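Local coordinates for protein beta-glucosidase (Saccharopolyspora erythraea D, PDB 5M6G) that probably hydrolyses terminal, non-reducing beta-D-glucosyl residues to release beta-D-glucose, as a two-domain member of glycosyl hydrolase family 3, at residues A[183-186]-A[192-195]; A[188-193]-A[234-239]; A[501-506]-A[540-545]; A[197-202]-A[606-611]. All blocks are in the same frame, centred on the assembly; numbering follows the deposited sequence. Where two conformers were deposited one is given.

Contact 1: A[183-186]-A[192-195]. With SOR (sorbitol), chain L.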
loop_
_atom_site.group_PDB
_atom_site.type_symbol
_atom_site.label_atom_id
_atom_site.label_comp_id
_atom_site.label_asym_id
_atom_site.label_seq_id
_atom_site.Cartn_x
_atom_site.Cartn_y
_atom_site.Cartn_z
ATOM N N CYS A 183 -7.607 -1.895 4.959
ATOM C CA CYS A 183 -8.858 -1.997 4.226
ATOM C C CYS A 183 -9.271 -3.448 4.030
ATOM O O CYS A 183 -8.454 -4.295 3.662
ATOM C CB CYS A 183 -8.687 -1.303 2.866
ATOM S SG CYS A 183 -7.137 -1.738 1.880
ATOM N N VAL A 184 -10.550 -3.725 4.276
ATOM C CA VAL A 184 -11.154 -5.030 4.024
ATOM C C VAL A 184 -11.982 -4.876 2.755
ATOM O O VAL A 184 -13.079 -4.311 2.786
ATOM C CB VAL A 184 -12.006 -5.489 5.210
ATOM C CG1 VAL A 184 -12.649 -6.817 4.912
ATOM C CG2 VAL A 184 -11.151 -5.575 6.468
ATOM N N ALA A 185 -11.460 -5.366 1.632
ATOM C CA ALA A 185 -12.077 -5.119 0.331
ATOM C C ALA A 185 -13.231 -6.096 0.130
ATOM O O ALA A 185 -13.011 -7.303 -0.011
ATOM C CB ALA A 185 -11.047 -5.247 -0.787
ATOM N N ARG A 186 -14.458 -5.571 0.103
ATOM C CA ARG A 186 -15.658 -6.382 -0.048
ATOM C C ARG A 186 -16.252 -6.348 -1.450
ATOM O O ARG A 186 -17.193 -7.102 -1.716
ATOM C CB ARG A 186 -16.738 -5.924 0.952
ATOM C CG ARG A 186 -16.252 -5.808 2.381
ATOM C CD ARG A 186 -16.164 -7.156 3.063
ATOM N NE ARG A 186 -17.485 -7.745 3.308
ATOM C CZ ARG A 186 -17.659 -9.002 3.710
ATOM N NH1 ARG A 186 -18.880 -9.482 3.925
ATOM N NH2 ARG A 186 -16.600 -9.785 3.902
ATOM N N ARG A 192 -8.785 -0.356 -5.475
ATOM C CA ARG A 192 -7.778 -0.624 -4.456
ATOM C C ARG A 192 -7.927 -2.015 -3.849
ATOM O O ARG A 192 -7.352 -2.293 -2.789
ATOM C CB ARG A 192 -7.826 0.452 -3.365
ATOM C CG ARG A 192 -8.000 1.849 -3.922
ATOM C CD ARG A 192 -7.673 2.917 -2.878
ATOM N NE ARG A 192 -6.243 3.007 -2.611
ATOM C CZ ARG A 192 -5.668 4.037 -1.987
ATOM N NH1 ARG A 192 -6.415 5.056 -1.572
ATOM N NH2 ARG A 192 -4.353 4.055 -1.782
ATOM N N THR A 193 -8.689 -2.899 -4.503
ATOM C CA THR A 193 -8.818 -4.263 -4.007
ATOM C C THR A 193 -7.449 -4.900 -3.780
ATOM O O THR A 193 -7.259 -5.653 -2.817
ATOM C CB THR A 193 -9.649 -5.096 -4.990
ATOM O OG1 THR A 193 -10.979 -4.564 -5.051
ATOM C CG2 THR A 193 -9.711 -6.564 -4.556
ATOM N N TYR A 194 -6.475 -4.596 -4.642
ATOM C CA TYR A 194 -5.166 -5.229 -4.500
ATOM C C TYR A 194 -4.394 -4.694 -3.309
ATOM O O TYR A 194 -3.437 -5.338 -2.865
ATOM C CB TYR A 194 -4.327 -5.061 -5.770
ATOM C CG TYR A 194 -3.804 -3.661 -6.083
ATOM C CD1 TYR A 194 -2.641 -3.158 -5.482
ATOM C CD2 TYR A 194 -4.439 -2.871 -7.021
ATOM C CE1 TYR A 194 -2.159 -1.888 -5.804
ATOM C CE2 TYR A 194 -3.971 -1.613 -7.341
ATOM C CZ TYR A 194 -2.830 -1.129 -6.736
ATOM O OH TYR A 194 -2.379 0.122 -7.082
ATOM N N GLU A 195 -4.771 -3.529 -2.788
ATOM C CA GLU A 195 -4.118 -3.028 -1.589
ATOM C C GLU A 195 -4.677 -3.648 -0.319
ATOM O O GLU A 195 -4.195 -3.336 0.772
ATOM C CB GLU A 195 -4.246 -1.507 -1.533
ATOM C CG GLU A 195 -3.699 -0.844 -2.785
ATOM C CD GLU A 195 -3.455 0.632 -2.589
ATOM O OE1 GLU A 195 -2.648 0.983 -1.703
ATOM O OE2 GLU A 195 -4.071 1.432 -3.324
HETATM C C1 SOR L . -3.523 6.842 0.259
HETATM C C2 SOR L . -2.167 7.424 -0.100
HETATM C C3 SOR L . -2.375 8.750 -0.824
HETATM C C4 SOR L . -1.094 9.205 -1.518
HETATM C C5 SOR L . -1.351 10.172 -2.677
HETATM C C6 SOR L . -0.074 10.270 -3.506
HETATM O O1 SOR L . -3.436 5.447 0.419
HETATM O O2 SOR L . -1.405 7.623 1.079
HETATM O O3 SOR L . -2.772 9.711 0.119
HETATM O O4 SOR L . -0.233 9.815 -0.577
HETATM O O5 SOR L . -2.438 9.752 -3.492
HETATM O O6 SOR L . -0.352 10.810 -4.781
#

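Contact 2: A[188-193]-A[234-239]. With SOR (sorbitol), chain L.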
loop_
_atom_site.group_PDB
_atom_site.type_symbol
_atom_site.label_atom_id
_atom_site.label_comp_id
_atom_site.label_asym_id
_atom_site.label_seq_id
_atom_site.Cartn_x
_atom_site.Cartn_y
_atom_site.Cartn_z
ATOM N N ASP A 188 -14.965 -6.363 -5.479
ATOM C CA ASP A 188 -13.800 -6.464 -6.354
ATOM C C ASP A 188 -13.755 -5.375 -7.420
ATOM O O ASP A 188 -12.711 -5.182 -8.039
ATOM C CB ASP A 188 -13.773 -7.846 -7.021
ATOM C CG ASP A 188 -13.406 -8.948 -6.054
ATOM O OD1 ASP A 188 -12.986 -8.630 -4.918
ATOM O OD2 ASP A 188 -13.520 -10.132 -6.440
ATOM N N ARG A 189 -14.859 -4.670 -7.661
ATOM C CA ARG A 189 -14.823 -3.566 -8.611
ATOM C C ARG A 189 -13.911 -2.436 -8.154
ATOM O O ARG A 189 -13.513 -1.604 -8.978
ATOM C CB ARG A 189 -16.240 -3.036 -8.825
ATOM C CG ARG A 189 -17.081 -3.976 -9.662
ATOM C CD ARG A 189 -18.511 -3.513 -9.728
ATOM N NE ARG A 189 -19.215 -3.815 -8.491
ATOM C CZ ARG A 189 -20.537 -3.725 -8.345
ATOM N NH1 ARG A 189 -21.294 -3.344 -9.365
ATOM N NH2 ARG A 189 -21.098 -4.007 -7.175
ATOM N N TRP A 190 -13.596 -2.387 -6.861
ATOM C CA TRP A 190 -12.784 -1.318 -6.290
ATOM C C TRP A 190 -11.372 -1.319 -6.865
ATOM O O TRP A 190 -10.713 -2.357 -6.923
ATOM C CB TRP A 190 -12.723 -1.488 -4.779
ATOM C CG TRP A 190 -12.156 -0.318 -4.035
ATOM C CD1 TRP A 190 -12.211 1.004 -4.399
ATOM C CD2 TRP A 190 -11.483 -0.359 -2.770
ATOM N NE1 TRP A 190 -11.610 1.784 -3.436
ATOM C CE2 TRP A 190 -11.158 0.975 -2.424
ATOM C CE3 TRP A 190 -11.126 -1.393 -1.893
ATOM C CZ2 TRP A 190 -10.486 1.300 -1.242
ATOM C CZ3 TRP A 190 -10.450 -1.063 -0.713
ATOM C CH2 TRP A 190 -10.145 0.272 -0.401
ATOM N N GLY A 191 -10.901 -0.138 -7.260
ATOM C CA GLY A 191 -9.556 -0.002 -7.777
ATOM C C GLY A 191 -8.453 -0.224 -6.760
ATOM O O GLY A 191 -7.282 -0.266 -7.150
ATOM N N ARG A 192 -8.785 -0.356 -5.475
ATOM C CA ARG A 192 -7.778 -0.624 -4.456
ATOM C C ARG A 192 -7.927 -2.015 -3.849
ATOM O O ARG A 192 -7.352 -2.293 -2.789
ATOM C CB ARG A 192 -7.826 0.452 -3.365
ATOM C CG ARG A 192 -8.000 1.849 -3.922
ATOM C CD ARG A 192 -7.673 2.917 -2.878
ATOM N NE ARG A 192 -6.243 3.007 -2.611
ATOM C CZ ARG A 192 -5.668 4.037 -1.987
ATOM N NH1 ARG A 192 -6.415 5.056 -1.572
ATOM N NH2 ARG A 192 -4.353 4.055 -1.782
ATOM N N THR A 193 -8.689 -2.899 -4.503
ATOM C CA THR A 193 -8.818 -4.263 -4.007
ATOM C C THR A 193 -7.449 -4.900 -3.780
ATOM O O THR A 193 -7.259 -5.653 -2.817
ATOM C CB THR A 193 -9.649 -5.096 -4.990
ATOM O OG1 THR A 193 -10.979 -4.564 -5.051
ATOM C CG2 THR A 193 -9.711 -6.564 -4.556
ATOM N N VAL A 234 -12.546 4.891 8.125
ATOM C CA VAL A 234 -12.746 3.446 8.238
ATOM C C VAL A 234 -13.863 3.073 7.268
ATOM O O VAL A 234 -14.767 3.872 7.014
ATOM C CB VAL A 234 -13.076 3.003 9.698
ATOM C CG1 VAL A 234 -14.267 3.784 10.261
ATOM C CG2 VAL A 234 -13.321 1.486 9.786
ATOM N N GLY A 235 -13.786 1.870 6.704
ATOM C CA GLY A 235 -14.789 1.401 5.766
ATOM C C GLY A 235 -14.466 1.622 4.308
ATOM O O GLY A 235 -15.370 1.529 3.471
ATOM N N ASP A 236 -13.204 1.927 3.972
ATOM C CA ASP A 236 -12.873 2.203 2.577
ATOM C C ASP A 236 -13.156 0.996 1.674
ATOM O O ASP A 236 -13.489 1.172 0.499
ATOM C CB ASP A 236 -11.410 2.671 2.461
ATOM C CG ASP A 236 -10.417 1.746 3.166
ATOM O OD1 ASP A 236 -10.821 0.906 3.995
ATOM O OD2 ASP A 236 -9.210 1.874 2.894
ATOM N N GLY A 237 -13.085 -0.226 2.208
ATOM C CA GLY A 237 -13.391 -1.420 1.428
ATOM C C GLY A 237 -14.864 -1.749 1.323
ATOM O O GLY A 237 -15.249 -2.724 0.663
ATOM N N GLY A 238 -15.715 -0.951 1.967
ATOM C CA GLY A 238 -17.133 -1.236 2.014
ATOM C C GLY A 238 -18.017 -0.350 1.169
ATOM O O GLY A 238 -19.247 -0.425 1.309
ATOM N N THR A 239 -17.455 0.486 0.296
ATOM C CA THR A 239 -18.272 1.444 -0.434
ATOM C C THR A 239 -19.196 0.724 -1.406
ATOM O O THR A 239 -18.856 -0.326 -1.955
ATOM C CB THR A 239 -17.405 2.452 -1.197
ATOM O OG1 THR A 239 -16.555 1.776 -2.135
ATOM C CG2 THR A 239 -16.559 3.275 -0.231
HETATM C C1 SOR L . -3.523 6.842 0.259
HETATM C C2 SOR L . -2.167 7.424 -0.100
HETATM C C3 SOR L . -2.375 8.750 -0.824
HETATM C C4 SOR L . -1.094 9.205 -1.518
HETATM C C5 SOR L . -1.351 10.172 -2.677
HETATM C C6 SOR L . -0.074 10.270 -3.506
HETATM O O1 SOR L . -3.436 5.447 0.419
HETATM O O2 SOR L . -1.405 7.623 1.079
HETATM O O3 SOR L . -2.772 9.711 0.119
HETATM O O4 SOR L . -0.233 9.815 -0.577
HETATM O O5 SOR L . -2.438 9.752 -3.492
HETATM O O6 SOR L . -0.352 10.810 -4.781
#

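Contact 3: A[501-506]-A[540-545]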
loop_
_atom_site.group_PDB
_atom_site.type_symbol
_atom_site.label_atom_id
_atom_site.label_comp_id
_atom_site.label_asym_id
_atom_site.label_seq_id
_atom_site.Cartn_x
_atom_site.Cartn_y
_atom_site.Cartn_z
ATOM N N THR A 501 -3.304 -4.413 -16.467
ATOM C CA THR A 501 -2.212 -3.451 -16.470
ATOM C C THR A 501 -2.327 -2.549 -15.239
ATOM O O THR A 501 -3.357 -2.552 -14.552
ATOM C CB THR A 501 -2.243 -2.633 -17.761
ATOM O OG1 THR A 501 -3.521 -2.014 -17.896
ATOM C CG2 THR A 501 -1.975 -3.542 -18.984
ATOM N N PRO A 502 -1.278 -1.791 -14.903
ATOM C CA PRO A 502 -1.245 -1.125 -13.590
ATOM C C PRO A 502 -2.271 -0.010 -13.437
ATOM O O PRO A 502 -2.595 0.711 -14.384
ATOM C CB PRO A 502 0.181 -0.563 -13.515
ATOM C CG PRO A 502 0.994 -1.451 -14.428
ATOM C CD PRO A 502 0.055 -1.787 -15.549
ATOM N N TYR A 503 -2.767 0.140 -12.208
ATOM C CA TYR A 503 -3.687 1.217 -11.860
ATOM C C TYR A 503 -3.588 1.473 -10.360
ATOM O O TYR A 503 -3.039 0.666 -9.609
ATOM C CB TYR A 503 -5.129 0.864 -12.240
ATOM C CG TYR A 503 -5.553 -0.471 -11.675
ATOM C CD1 TYR A 503 -6.008 -0.583 -10.363
ATOM C CD2 TYR A 503 -5.470 -1.628 -12.447
ATOM C CE1 TYR A 503 -6.382 -1.807 -9.835
ATOM C CE2 TYR A 503 -5.840 -2.857 -11.932
ATOM C CZ TYR A 503 -6.296 -2.938 -10.622
ATOM O OH TYR A 503 -6.651 -4.156 -10.100
ATOM N N ALA A 504 -4.170 2.591 -9.926
ATOM C CA ALA A 504 -4.266 2.886 -8.502
ATOM C C ALA A 504 -5.499 3.736 -8.245
ATOM O O ALA A 504 -5.866 4.579 -9.065
ATOM C CB ALA A 504 -3.021 3.619 -7.968
ATOM N N GLU A 505 -6.114 3.514 -7.087
ATOM C CA GLU A 505 -7.255 4.299 -6.563
ATOM C C GLU A 505 -8.380 4.279 -7.603
ATOM O O GLU A 505 -8.606 3.242 -8.249
ATOM C CB GLU A 505 -6.794 5.692 -6.151
ATOM C CG GLU A 505 -5.550 5.702 -5.271
ATOM C CD GLU A 505 -5.235 7.088 -4.715
ATOM O OE1 GLU A 505 -6.181 7.832 -4.387
ATOM O OE2 GLU A 505 -4.037 7.428 -4.612
ATOM N N PHE A 506 -9.075 5.407 -7.792
ATOM C CA PHE A 506 -10.304 5.434 -8.580
ATOM C C PHE A 506 -10.065 5.069 -10.041
ATOM O O PHE A 506 -10.989 4.593 -10.712
ATOM C CB PHE A 506 -10.956 6.819 -8.469
ATOM C CG PHE A 506 -10.015 7.955 -8.776
ATOM C CD1 PHE A 506 -9.224 8.501 -7.781
ATOM C CD2 PHE A 506 -9.920 8.461 -10.063
ATOM C CE1 PHE A 506 -8.347 9.540 -8.061
ATOM C CE2 PHE A 506 -9.052 9.501 -10.356
ATOM C CZ PHE A 506 -8.264 10.040 -9.355
ATOM N N SER A 540 -2.977 -9.900 -11.792
ATOM C CA SER A 540 -4.128 -9.026 -11.609
ATOM C C SER A 540 -4.183 -8.571 -10.163
ATOM O O SER A 540 -3.609 -9.202 -9.278
ATOM C CB SER A 540 -5.431 -9.743 -11.969
ATOM O OG SER A 540 -5.681 -10.810 -11.066
ATOM N N GLY A 541 -4.924 -7.494 -9.928
ATOM C CA GLY A 541 -5.118 -7.024 -8.570
ATOM C C GLY A 541 -6.316 -7.597 -7.840
ATOM O O GLY A 541 -6.609 -7.174 -6.717
ATOM N N ARG A 542 -6.995 -8.577 -8.418
ATOM C CA ARG A 542 -8.283 -9.016 -7.899
ATOM C C ARG A 542 -8.721 -10.233 -8.697
ATOM O O ARG A 542 -8.162 -10.488 -9.770
ATOM C CB ARG A 542 -9.313 -7.903 -8.041
ATOM C CG ARG A 542 -9.347 -7.352 -9.462
ATOM C CD ARG A 542 -10.238 -6.130 -9.581
ATOM N NE ARG A 542 -9.654 -5.171 -10.511
ATOM C CZ ARG A 542 -10.051 -3.910 -10.648
ATOM N NH1 ARG A 542 -11.059 -3.429 -9.909
ATOM N NH2 ARG A 542 -9.418 -3.122 -11.508
ATOM N N PRO A 543 -9.711 -10.991 -8.233
ATOM C CA PRO A 543 -10.337 -11.981 -9.116
ATOM C C PRO A 543 -10.805 -11.316 -10.404
ATOM O O PRO A 543 -11.201 -10.147 -10.413
ATOM C CB PRO A 543 -11.520 -12.503 -8.286
ATOM C CG PRO A 543 -11.102 -12.256 -6.851
ATOM C CD PRO A 543 -10.342 -10.952 -6.896
ATOM N N LEU A 544 -10.723 -12.068 -11.502
ATOM C CA LEU A 544 -11.242 -11.644 -12.793
ATOM C C LEU A 544 -12.342 -12.604 -13.221
ATOM O O LEU A 544 -12.365 -13.767 -12.813
ATOM C CB LEU A 544 -10.137 -11.602 -13.863
ATOM C CG LEU A 544 -8.973 -10.653 -13.606
ATOM C CD1 LEU A 544 -7.988 -10.710 -14.792
ATOM C CD2 LEU A 544 -9.449 -9.221 -13.341
ATOM N N ASP A 545 -13.251 -12.108 -14.055
ATOM C CA ASP A 545 -14.444 -12.858 -14.455
ATOM C C ASP A 545 -14.072 -13.835 -15.569
ATOM O O ASP A 545 -14.004 -13.460 -16.742
ATOM C CB ASP A 545 -15.528 -11.885 -14.895
ATOM C CG ASP A 545 -16.892 -12.536 -15.018
ATOM O OD1 ASP A 545 -17.040 -13.728 -14.663
ATOM O OD2 ASP A 545 -17.822 -11.832 -15.458
#

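Contact 4: A[197-202]-A[606-611]. With MG (magnesium ion), chain D.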
loop_
_atom_site.group_PDB
_atom_site.type_symbol
_atom_site.label_atom_id
_atom_site.label_comp_id
_atom_site.label_asym_id
_atom_site.label_seq_id
_atom_site.Cartn_x
_atom_site.Cartn_y
_atom_site.Cartn_z
ATOM N N PHE A 197 -5.460 -6.912 2.168
ATOM C CA PHE A 197 -5.030 -8.269 2.471
ATOM C C PHE A 197 -6.138 -9.304 2.277
ATOM O O PHE A 197 -5.846 -10.503 2.201
ATOM C CB PHE A 197 -4.516 -8.347 3.899
ATOM C CG PHE A 197 -3.231 -7.622 4.117
ATOM C CD1 PHE A 197 -2.049 -8.110 3.577
ATOM C CD2 PHE A 197 -3.196 -6.463 4.887
ATOM C CE1 PHE A 197 -0.830 -7.449 3.798
ATOM C CE2 PHE A 197 -1.995 -5.803 5.118
ATOM C CZ PHE A 197 -0.807 -6.293 4.563
ATOM N N GLY A 198 -7.392 -8.896 2.210
ATOM C CA GLY A 198 -8.433 -9.880 1.975
ATOM C C GLY A 198 -9.790 -9.339 2.348
ATOM O O GLY A 198 -9.927 -8.266 2.934
ATOM N N GLU A 199 -10.811 -10.117 1.992
ATOM C CA GLU A 199 -12.190 -9.701 2.206
ATOM C C GLU A 199 -12.678 -9.959 3.625
ATOM O O GLU A 199 -13.751 -9.467 3.990
ATOM C CB GLU A 199 -13.115 -10.422 1.220
ATOM C CG GLU A 199 -13.363 -11.869 1.589
ATOM C CD GLU A 199 -14.165 -12.622 0.539
ATOM O OE1 GLU A 199 -14.262 -12.130 -0.605
ATOM O OE2 GLU A 199 -14.690 -13.706 0.865
ATOM N N LYS A 200 -11.948 -10.736 4.421
ATOM C CA LYS A 200 -12.365 -11.068 5.775
ATOM C C LYS A 200 -11.530 -10.290 6.774
ATOM O O LYS A 200 -10.310 -10.177 6.623
ATOM C CB LYS A 200 -12.241 -12.564 6.050
ATOM C CG LYS A 200 -13.146 -13.407 5.171
ATOM C CD LYS A 200 -12.963 -14.887 5.444
ATOM C CE LYS A 200 -13.547 -15.287 6.779
ATOM N NZ LYS A 200 -14.935 -15.766 6.603
ATOM N N SER A 201 -12.198 -9.755 7.800
ATOM C CA SER A 201 -11.485 -9.000 8.825
ATOM C C SER A 201 -10.336 -9.801 9.426
ATOM O O SER A 201 -9.318 -9.217 9.803
ATOM C CB SER A 201 -12.457 -8.561 9.927
ATOM O OG SER A 201 -12.946 -9.695 10.603
ATOM N N GLU A 202 -10.491 -11.131 9.541
ATOM C CA GLU A 202 -9.380 -12.000 9.930
ATOM C C GLU A 202 -8.145 -11.734 9.080
ATOM O O GLU A 202 -7.025 -11.648 9.593
ATOM C CB GLU A 202 -9.798 -13.472 9.799
ATOM C CG GLU A 202 -8.660 -14.418 9.369
ATOM C CD GLU A 202 -9.044 -15.376 8.230
ATOM O OE1 GLU A 202 -10.191 -15.866 8.199
ATOM O OE2 GLU A 202 -8.186 -15.641 7.362
ATOM N N PHE A 606 -14.729 -20.144 -7.014
ATOM C CA PHE A 606 -13.814 -20.665 -6.003
ATOM C C PHE A 606 -14.088 -19.949 -4.686
ATOM O O PHE A 606 -14.126 -18.705 -4.657
ATOM C CB PHE A 606 -12.330 -20.458 -6.388
ATOM C CG PHE A 606 -11.966 -20.966 -7.752
ATOM C CD1 PHE A 606 -11.818 -22.319 -7.984
ATOM C CD2 PHE A 606 -11.738 -20.080 -8.794
ATOM C CE1 PHE A 606 -11.465 -22.788 -9.246
ATOM C CE2 PHE A 606 -11.380 -20.545 -10.059
ATOM C CZ PHE A 606 -11.259 -21.897 -10.281
ATOM N N PRO A 607 -14.229 -20.668 -3.574
ATOM C CA PRO A 607 -14.498 -20.010 -2.291
ATOM C C PRO A 607 -13.237 -19.429 -1.668
ATOM O O PRO A 607 -12.107 -19.790 -2.004
ATOM C CB PRO A 607 -15.041 -21.144 -1.420
ATOM C CG PRO A 607 -14.286 -22.362 -1.936
ATOM C CD PRO A 607 -14.104 -22.131 -3.432
ATOM N N HIS A 608 -13.465 -18.516 -0.728
ATOM C CA HIS A 608 -12.405 -18.014 0.134
ATOM C C HIS A 608 -11.649 -19.178 0.765
ATOM O O HIS A 608 -12.247 -20.164 1.186
ATOM C CB HIS A 608 -13.024 -17.122 1.215
ATOM C CG HIS A 608 -12.022 -16.424 2.074
ATOM N ND1 HIS A 608 -11.344 -17.059 3.092
ATOM C CD2 HIS A 608 -11.575 -15.145 2.062
ATOM C CE1 HIS A 608 -10.517 -16.204 3.667
ATOM N NE2 HIS A 608 -10.646 -15.033 3.068
ATOM N N GLY A 609 -10.324 -19.080 0.798
ATOM C CA GLY A 609 -9.515 -20.134 1.371
ATOM C C GLY A 609 -9.179 -21.277 0.438
ATOM O O GLY A 609 -8.465 -22.196 0.850
ATOM N N PHE A 610 -9.665 -21.251 -0.799
ATOM C CA PHE A 610 -9.417 -22.325 -1.750
ATOM C C PHE A 610 -8.003 -22.225 -2.307
ATOM O O PHE A 610 -7.506 -21.131 -2.597
ATOM C CB PHE A 610 -10.435 -22.266 -2.892
ATOM C CG PHE A 610 -10.296 -23.382 -3.895
ATOM C CD1 PHE A 610 -10.877 -24.612 -3.661
ATOM C CD2 PHE A 610 -9.592 -23.187 -5.075
ATOM C CE1 PHE A 610 -10.752 -25.637 -4.585
ATOM C CE2 PHE A 610 -9.464 -24.207 -6.001
ATOM C CZ PHE A 610 -10.041 -25.431 -5.756
ATOM N N GLY A 611 -7.351 -23.373 -2.442
ATOM C CA GLY A 611 -6.062 -23.425 -3.106
ATOM C C GLY A 611 -5.586 -24.851 -3.274
ATOM O O GLY A 611 -5.518 -25.606 -2.300
HETATM MG MG MG D . -15.154 -10.483 -1.673
HETATM O O HOH W 1 -13.942 -8.665 -1.977
HETATM O O HOH W 2 -14.496 -11.181 -3.748
#

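Contact 1: A[183-186]-A[192-195]
Cys183 and Ala185 lean on Glu195 and Thr193 where the long loop after strand 176-177 of the TIM-barrel-type N-terminal domain doubles back beside the sorbitol pocket. Arg192 opens the second segment and works mainly on the pocket side. Its chain bends at chi3 (72°), and Arg192 NH2 gives a hydrogen bond of 2.8 Å to sorbitol O1. The same guanidinium grips Glu195 side-on, with two nitrogens on one oxygen: Arg192 NE reaches Glu195 OE2 at 2.8 Å (N-H...O 155°) and Arg192 NH2 reaches it at 3.1 Å. NE and NH2 approach OE2 from one face of the carboxylate, and OE2 lies in the guanidinium plane. A leucine in place of Arg192 would probably leave sorbitol O1 without this donor and Glu195 without its arginine partner. Next, Thr193 starts a short 3-10 turn, and Ala185 CB sits 4.0 Å from Thr193 CA. Tyr194 follows, its ring meeting that of Tyr503 in the C-terminal domain. Glu195 closes the segment; its OE2 also takes a hydrogen bond from Trp448 NE1, which helps fix the carboxylate behind Arg192. Cys183, tied to Cys181 by a disulfide, brings SG to 3.5 Å from the backbone O of Glu195.

Contact 2: A[188-193]-A[234-239]
This is an aromatic-on-backbone contact: the Trp190 indole lies against the peptide of Asp236 and Gly237, buried in the TIM-barrel-type domain where the loop after strand 176-177 meets the loop after strand 229-233. Asp236 O sits over one ring face, offset toward the rim, 3.5 Å from Trp190 CZ2. Gly237 CA comes within 3.7 Å of Trp190 CZ3, so the ring meets bare backbone at this point. The opposite face is taken by Arg192 CB, centred over the ring, and the indole is thus a flat slab between the sorbitol-binding arginine's own chain and the neighbouring loop. Trp190 CG lies trans to the backbone N (chi1 -168°), which sends the ring toward 234-239, and a hydrogen bond from NE1 to Asp244 helps set its rotation. Asp236 adds its side chain, with OD2 3.8 Å from Trp190 CH2. That same oxygen is hydrogen-bonded to His232 ND1, and His232 NE2 in turn binds sorbitol, which makes Asp236 a second-shell residue of the pocket. Trp190 begins a type I turn whose closing residue holds Trp190 O twice over: Thr193 N at 3.2 Å and Thr193 OG1 at 2.9 Å, both on one face of the carbonyl plane.

Contact 3: A[501-506]-A[540-545]
Tyr503 OH and Gly541 N, one from each side of this contact, are both hydrogen-bonded to Glu500 OE1, while the other oxygen of that carboxylate, OE2, forms a salt bridge with Arg542 NE. Around Glu500, two loops of the C-terminal domain come together, one following strand 493-499 and the other following strand 534-539, its parallel neighbour in the mixed sheet. Between the loops Tyr503 and Arg542 meet directly. Tyr503 OH lies 3.2 Å from Arg542 NE, but the angle is too poor for a hydrogen bond, so this is close packing of two polar groups that have better partners. Arg542 NH2 comes from an oblique direction to 3.3 Å from Tyr503 CZ, and the ring and guanidinium planes stand 38° apart. Arg510 adds a cation-pi contact with the same ring. Tyr503 CG fits between the backbone N and the carbonyl carbon (chi1 53°), which extends the ring toward 540-545. There Tyr503 OH stops 3.6 Å from Gly541 CA, an approach that Gly541 allows because it has no CB. Within its own loop, Ser540 OG donates to Arg542 O at 2.8 Å, bracing the backbone round Gly541. Arg542 NH2 binds Gly508 O just past the 501-506 loop, and NH1 crosses to Asp188 O of the N-terminal domain. With three nitrogens directed at a carboxylate and two carbonyls, the guanidinium is held against rotation, and the nearby Glu500 charge would probably balance its own.

Contact 4: A[197-202]-A[606-611]
Lys200 lays its aliphatic chain over one face of the His608 imidazole: CD stands 3.4 Å from the ring centroid, only 15° off the ring normal, a clear CH-pi contact. Lys200 CD lies 3.3 Å from both CE1 and NE2 of His608. Glu199 comes in obliquely, its OE2 3.6 Å from His608 CD2, the carboxylate and ring planes 26° apart. His608 gets there with CG trans to its backbone N (chi1 -174°), from the type II turn 607-610, where Gly609 takes the positive phi. Hydrogen bonding of His608 NE2 to Asn203 ND2 fixes the ring's rotation. An alanine instead of His608 would probably leave the Lys200 methylenes without their ring face and Asn203 ND2 without this mate. Further out, Lys200 NZ makes a salt bridge with Asp598, which holds the bent lysine chain across the imidazole. OE2 of Glu199 is hydrogen-bonded to Thr586 OG1 and Asp598 N, leaving OE1 to bind magnesium at 2.2 Å. Asn597 OD1, Ile596 O and two waters, at 2.2 and 2.3 Å from the metal, complete the ligands modelled. Lys200 itself is the N-cap of helix 201-206. The whole is an interdomain metal site, in which magnesium joins the N-terminal domain's Glu199 to a C-terminal-domain loop.

Contacts 1 and 2 share Arg192 and Thr193, have centres about 5 Å apart, and lie wholly in the N-terminal domain; both reach the sorbitol. Contact 3 is in the C-terminal domain, its centre about 10 Å from that of contact 1, and Tyr503 O meets Tyr194 OH at 2.7 Å. Contact 4 joins the two domains, with 403 residues between its segments, and contact 3 falls in the span between them. The centres of contacts 3 and 4 are about 17 Å apart, and the two do not touch. The loop between strand 176-177 and helix 201-206 supplies both segments of contact 1 and one of contact 2 and leads straight into contact 4, so one excursion from the barrel serves both the pocket and the domain interface.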